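Local coordinates for DegV family protein (Thermus thermophilus, PDB 2DT8) that binds a long-chain fatty acid such as palmitic acid and, as a DegV-family protein, probably has a role in lipid binding or transfer, at residues A[154-166]-A[177-190]. Numbering follows the deposited sequence.
Sequences FVRFSVATLEFLK and FLGTLLNLKPVLTL. With PLM (palmitic acid), chain C.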
loop_
_atom_site.group_PDB
_atom_site.type_symbol
_atom_site.label_atom_id
_atom_site.label_comp_id
_atom_site.label_asym_id
_atom_site.label_seq_id
_atom_site.Cartn_x
_atom_site.Cartn_y
_atom_site.Cartn_z
ATOM N N PHE A 154 -2.010 6.407 -9.828
ATOM C CA PHE A 154 -1.931 7.661 -9.116
ATOM C C PHE A 154 -1.850 7.451 -7.618
ATOM O O PHE A 154 -2.468 6.536 -7.090
ATOM C CB PHE A 154 -3.193 8.472 -9.417
ATOM C CG PHE A 154 -3.250 9.789 -8.719
ATOM C CD1 PHE A 154 -2.621 10.895 -9.269
ATOM C CD2 PHE A 154 -3.920 9.923 -7.502
ATOM C CE1 PHE A 154 -2.658 12.131 -8.622
ATOM C CE2 PHE A 154 -3.957 11.155 -6.851
ATOM C CZ PHE A 154 -3.327 12.253 -7.413
ATOM N N VAL A 155 -1.067 8.293 -6.955
ATOM C CA VAL A 155 -0.995 8.267 -5.503
ATOM C C VAL A 155 -0.527 9.595 -4.930
ATOM O O VAL A 155 0.424 10.205 -5.417
ATOM C CB VAL A 155 -0.087 7.119 -4.940
ATOM C CG1 VAL A 155 1.297 7.144 -5.582
ATOM C CG2 VAL A 155 0.029 7.262 -3.408
ATOM N N ARG A 156 -1.254 10.063 -3.919
ATOM C CA ARG A 156 -0.892 11.270 -3.196
ATOM C C ARG A 156 -1.248 11.033 -1.744
ATOM O O ARG A 156 -2.267 10.415 -1.438
ATOM C CB ARG A 156 -1.677 12.495 -3.679
ATOM C CG ARG A 156 -1.212 13.079 -4.999
ATOM C CD ARG A 156 0.201 13.639 -4.916
ATOM N NE ARG A 156 0.584 14.319 -6.158
ATOM C CZ ARG A 156 0.941 13.699 -7.279
ATOM N NH1 ARG A 156 0.974 12.375 -7.338
ATOM N NH2 ARG A 156 1.271 14.406 -8.357
ATOM N N PHE A 157 -0.401 11.513 -0.848
ATOM C CA PHE A 157 -0.708 11.409 0.571
ATOM C C PHE A 157 -0.002 12.504 1.342
ATOM O O PHE A 157 0.937 13.132 0.848
ATOM C CB PHE A 157 -0.345 10.025 1.154
ATOM C CG PHE A 157 1.135 9.728 1.212
ATOM C CD1 PHE A 157 1.833 9.310 0.074
ATOM C CD2 PHE A 157 1.823 9.803 2.422
ATOM C CE1 PHE A 157 3.191 8.963 0.153
ATOM C CE2 PHE A 157 3.179 9.461 2.511
ATOM C CZ PHE A 157 3.867 9.039 1.368
ATOM N N SER A 158 -0.503 12.767 2.544
ATOM C CA SER A 158 0.108 13.747 3.433
ATOM C C SER A 158 0.306 13.048 4.775
ATOM O O SER A 158 -0.278 11.985 5.029
ATOM C CB SER A 158 -0.796 14.970 3.587
ATOM O OG SER A 158 -0.135 16.011 4.292
ATOM N N VAL A 159 1.150 13.639 5.622
ATOM C CA VAL A 159 1.472 13.096 6.940
ATOM C C VAL A 159 1.586 14.248 7.933
ATOM O O VAL A 159 1.854 15.382 7.538
ATOM C CB VAL A 159 2.823 12.334 6.920
ATOM C CG1 VAL A 159 2.709 11.087 6.060
ATOM C CG2 VAL A 159 3.931 13.230 6.365
ATOM N N ALA A 160 1.383 13.963 9.215
ATOM C CA ALA A 160 1.476 15.010 10.232
ATOM C C ALA A 160 2.921 15.450 10.416
ATOM O O ALA A 160 3.189 16.618 10.692
ATOM C CB ALA A 160 0.918 14.501 11.566
ATOM N N THR A 161 3.849 14.508 10.268
ATOM C CA THR A 161 5.269 14.794 10.428
ATOM C C THR A 161 6.078 13.890 9.519
ATOM O O THR A 161 5.627 12.807 9.143
ATOM C CB THR A 161 5.750 14.543 11.884
ATOM O OG1 THR A 161 7.170 14.720 11.950
ATOM C CG2 THR A 161 5.431 13.113 12.334
ATOM N N LEU A 162 7.268 14.347 9.153
ATOM C CA LEU A 162 8.141 13.540 8.320
ATOM C C LEU A 162 9.062 12.685 9.199
ATOM O O LEU A 162 9.860 11.905 8.696
ATOM C CB LEU A 162 9.005 14.442 7.424
ATOM C CG LEU A 162 8.288 15.294 6.375
ATOM C CD1 LEU A 162 9.309 16.186 5.680
ATOM C CD2 LEU A 162 7.588 14.403 5.370
ATOM N N GLU A 163 8.914 12.797 10.517
ATOM C CA GLU A 163 9.797 12.080 11.435
ATOM C C GLU A 163 9.783 10.558 11.368
ATOM O O GLU A 163 10.833 9.923 11.536
ATOM C CB GLU A 163 9.540 12.535 12.875
ATOM C CG GLU A 163 10.605 12.110 13.898
ATOM C CD GLU A 163 11.981 12.708 13.642
ATOM O OE1 GLU A 163 12.082 13.759 12.976
ATOM O OE2 GLU A 163 12.969 12.118 14.133
ATOM N N PHE A 164 8.620 9.952 11.145
ATOM C CA PHE A 164 8.590 8.493 11.062
ATOM C C PHE A 164 9.234 8.006 9.768
ATOM O O PHE A 164 9.898 6.960 9.743
ATOM C CB PHE A 164 7.156 7.967 11.186
ATOM C CG PHE A 164 6.601 8.062 12.586
ATOM C CD1 PHE A 164 6.306 9.299 13.155
ATOM C CD2 PHE A 164 6.378 6.918 13.332
ATOM C CE1 PHE A 164 5.795 9.385 14.449
ATOM C CE2 PHE A 164 5.868 6.997 14.628
ATOM C CZ PHE A 164 5.575 8.236 15.186
ATOM N N LEU A 165 9.043 8.764 8.695
ATOM C CA LEU A 165 9.641 8.413 7.417
ATOM C C LEU A 165 11.162 8.525 7.541
ATOM O O LEU A 165 11.914 7.686 7.063
ATOM C CB LEU A 165 9.088 9.315 6.315
ATOM C CG LEU A 165 7.695 8.933 5.805
ATOM C CD1 LEU A 165 7.141 10.041 4.940
ATOM C CD2 LEU A 165 7.781 7.638 5.028
ATOM N N LYS A 166 11.556 9.641 8.180
ATOM C CA LYS A 166 12.978 9.825 8.395
ATOM C C LYS A 166 13.704 8.783 9.248
ATOM O O LYS A 166 14.747 8.259 8.880
ATOM C CB LYS A 166 13.127 11.191 9.052
ATOM C CG LYS A 166 14.561 11.489 9.493
ATOM C CD LYS A 166 14.647 12.829 10.203
ATOM C CE LYS A 166 16.043 13.066 10.749
ATOM N NZ LYS A 166 16.214 14.477 11.192
ATOM N N PHE A 177 12.065 18.027 1.952
ATOM C CA PHE A 177 11.188 18.873 2.754
ATOM C C PHE A 177 11.662 19.030 4.190
ATOM O O PHE A 177 11.188 19.908 4.901
ATOM C CB PHE A 177 9.756 18.321 2.775
ATOM C CG PHE A 177 9.021 18.453 1.467
ATOM C CD1 PHE A 177 9.425 19.380 0.507
ATOM C CD2 PHE A 177 7.902 17.668 1.209
ATOM C CE1 PHE A 177 8.722 19.523 -0.691
ATOM C CE2 PHE A 177 7.190 17.803 0.015
ATOM C CZ PHE A 177 7.605 18.734 -0.938
ATOM N N LEU A 178 12.584 18.179 4.626
ATOM C CA LEU A 178 13.063 18.259 6.004
ATOM C C LEU A 178 13.540 19.662 6.331
ATOM O O LEU A 178 13.067 20.287 7.283
ATOM C CB LEU A 178 14.202 17.268 6.244
ATOM C CG LEU A 178 13.831 15.786 6.284
ATOM C CD1 LEU A 178 15.069 14.976 6.599
ATOM C CD2 LEU A 178 12.773 15.541 7.341
ATOM N N GLY A 179 14.471 20.155 5.527
ATOM C CA GLY A 179 15.007 21.483 5.756
ATOM C C GLY A 179 14.357 22.623 4.968
ATOM O O GLY A 179 14.934 23.684 4.770
ATOM N N THR A 180 13.099 22.347 4.586
ATOM C CA THR A 180 12.410 23.334 3.777
ATOM C C THR A 180 10.897 23.386 4.002
ATOM O O THR A 180 10.201 24.271 3.520
ATOM C CB THR A 180 12.610 23.145 2.330
ATOM O OG1 THR A 180 11.936 21.956 1.900
ATOM C CG2 THR A 180 14.054 23.091 1.860
ATOM N N LEU A 181 10.449 22.400 4.799
ATOM C CA LEU A 181 9.022 22.327 5.041
ATOM C C LEU A 181 8.370 23.241 6.081
ATOM O O LEU A 181 7.199 23.588 5.995
ATOM C CB LEU A 181 8.695 20.875 5.577
ATOM C CG LEU A 181 7.207 20.543 5.706
ATOM C CD1 LEU A 181 6.454 20.697 4.381
ATOM C CD2 LEU A 181 6.955 19.114 6.182
ATOM N N LEU A 182 9.220 23.624 7.050
ATOM C CA LEU A 182 8.698 24.468 8.107
ATOM C C LEU A 182 7.395 23.955 8.727
ATOM O O LEU A 182 7.307 22.834 9.212
ATOM C CB LEU A 182 8.777 25.929 7.632
ATOM C CG LEU A 182 10.226 26.420 7.513
ATOM C CD1 LEU A 182 10.303 27.688 6.679
ATOM C CD2 LEU A 182 10.771 26.674 8.908
ATOM N N ASN A 183 6.445 24.691 8.817
ATOM C CA ASN A 183 5.083 24.498 9.276
ATOM C C ASN A 183 4.043 24.118 8.220
ATOM O O ASN A 183 2.880 23.876 8.516
ATOM C CB ASN A 183 4.700 25.686 10.105
ATOM C CG ASN A 183 5.534 25.857 11.368
ATOM O OD1 ASN A 183 5.794 24.891 12.090
ATOM N ND2 ASN A 183 5.950 27.089 11.642
ATOM N N LEU A 184 4.553 24.056 6.978
ATOM C CA LEU A 184 3.646 23.733 5.895
ATOM C C LEU A 184 3.207 22.232 5.837
ATOM O O LEU A 184 3.856 21.425 6.505
ATOM C CB LEU A 184 4.289 24.019 4.476
ATOM C CG LEU A 184 4.622 25.473 4.158
ATOM C CD1 LEU A 184 5.553 25.511 2.958
ATOM C CD2 LEU A 184 3.339 26.233 3.882
ATOM N N LYS A 185 2.139 21.876 5.119
ATOM C CA LYS A 185 1.699 20.479 5.058
ATOM C C LYS A 185 2.329 19.864 3.823
ATOM O O LYS A 185 2.217 20.416 2.734
ATOM C CB LYS A 185 0.174 20.370 4.952
ATOM C CG LYS A 185 -0.582 21.121 6.039
ATOM C CD LYS A 185 -0.119 20.753 7.445
ATOM C CE LYS A 185 -0.881 21.583 8.473
ATOM N NZ LYS A 185 -0.449 21.288 9.864
ATOM N N PRO A 186 2.997 18.713 3.969
ATOM C CA PRO A 186 3.642 18.056 2.832
ATOM C C PRO A 186 2.703 17.187 2.014
ATOM O O PRO A 186 1.805 16.548 2.561
ATOM C CB PRO A 186 4.728 17.222 3.497
ATOM C CG PRO A 186 4.026 16.745 4.750
ATOM C CD PRO A 186 3.294 18.003 5.230
ATOM N N VAL A 187 2.897 17.194 0.701
ATOM C CA VAL A 187 2.112 16.344 -0.181
ATOM C C VAL A 187 3.152 15.444 -0.826
ATOM O O VAL A 187 4.122 15.916 -1.432
ATOM C CB VAL A 187 1.346 17.158 -1.231
ATOM C CG1 VAL A 187 0.587 16.217 -2.160
ATOM C CG2 VAL A 187 0.363 18.096 -0.524
ATOM N N LEU A 188 2.956 14.145 -0.669
ATOM C CA LEU A 188 3.915 13.162 -1.158
ATOM C C LEU A 188 3.329 12.180 -2.161
ATOM O O LEU A 188 2.115 12.054 -2.295
ATOM C CB LEU A 188 4.466 12.376 0.038
ATOM C CG LEU A 188 5.044 13.222 1.180
ATOM C CD1 LEU A 188 5.586 12.306 2.267
ATOM C CD2 LEU A 188 6.142 14.127 0.655
ATOM N N THR A 189 4.213 11.470 -2.854
ATOM C CA THR A 189 3.799 10.466 -3.832
ATOM C C THR A 189 4.881 9.388 -3.856
ATOM O O THR A 189 5.756 9.355 -2.984
ATOM C CB THR A 189 3.622 11.111 -5.252
ATOM O OG1 THR A 189 3.079 10.147 -6.168
ATOM C CG2 THR A 189 4.955 11.617 -5.794
ATOM N N LEU A 190 4.778 8.470 -4.808
ATOM C CA LEU A 190 5.799 7.448 -4.997
ATOM C C LEU A 190 6.101 7.401 -6.487
ATOM O O LEU A 190 5.196 7.535 -7.309
ATOM C CB LEU A 190 5.325 6.059 -4.547
ATOM C CG LEU A 190 5.352 5.760 -3.044
ATOM C CD1 LEU A 190 4.055 6.208 -2.413
ATOM C CD2 LEU A 190 5.555 4.265 -2.819
HETATM C C1 PLM C . 9.554 -3.958 6.398
HETATM O O1 PLM C . 10.179 -4.600 5.409
HETATM O O2 PLM C . 10.022 -3.983 7.517
HETATM C C2 PLM C . 8.273 -3.201 6.115
HETATM C C3 PLM C . 8.623 -1.805 5.589
HETATM C C4 PLM C . 7.347 -0.997 5.340
HETATM C C5 PLM C . 7.727 0.371 4.777
HETATM C C6 PLM C . 6.470 1.166 4.427
HETATM C C7 PLM C . 6.884 2.531 3.911
HETATM C C8 PLM C . 5.679 3.262 3.368
HETATM C C9 PLM C . 6.178 4.463 2.567
HETATM C CA PLM C . 5.099 5.527 2.513
HETATM C CB PLM C . 4.173 5.197 1.357
HETATM C CC PLM C . 2.832 4.751 1.912
HETATM C CD PLM C . 1.742 5.629 1.327
HETATM C CE PLM C . 0.421 5.305 2.020
HETATM C CF PLM C . -0.674 6.259 1.521
HETATM C CG PLM C . -1.175 5.797 0.152
#
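The Phe157 ring is sandwiched between Leu188 and the palmitic acid: PLM CD lies 3.8 Å above the centre of one face, while Leu188 CB sits over the opposite face, offset toward the rim, in a CH-pi contact. Leu188 CD1 adds a touch at Phe157 CE2, and Leu190 CD1 packs obliquely on Phe157 CE1. The ring gets there with its CG between backbone N and carbonyl carbon (chi1 68°), which swings it back over strand 185-190, whereas the bond leaving CA points away. Val187 CG1 meets the Arg156 guanidinium at its edge, and Phe154 CE1 covers one face toward the rim; the Phe177 ring has Val187 O at its edge, in plane. Arg156 NH1 donates to Val155 O at 2.9 Å, with the oxygen in the guanidinium plane. Val155 O is gripped twice, since Thr189 OG1 donates to it from the opposite face of its carbonyl plane at 2.8 Å. Between the strands, Phe157 and Leu188 form an antiparallel hydrogen-bonded pair, with Leu188 N 2.7 Å from Phe157 O. One residue on, Ser158 OG, anti to its N (chi1 -172°), donates to Pro186 O at 2.7 Å in the carbonyl plane. Past the strand, Leu162 CD1 wedges between Phe177 CB, at 3.6 Å, and the CD2 methyls of Leu178 and Leu181, the last met tip to tip. Leu165 CD1 likewise meets Leu188 CD1 end on. With an alanine here in place of Phe157, PLM CD and Leu188 CB would probably each lose the face they pack on, opening a gap between them. Strand 154-158 thus joins strands 185-191 and 273-279. A single bridge and the Ser158 and Thr189 hydroxyls hold the contact, Leu190 N stays buried without a partner, and Val155, Phe157 and Leu190 meet the palmitic acid tail, consistent with a lipid pocket.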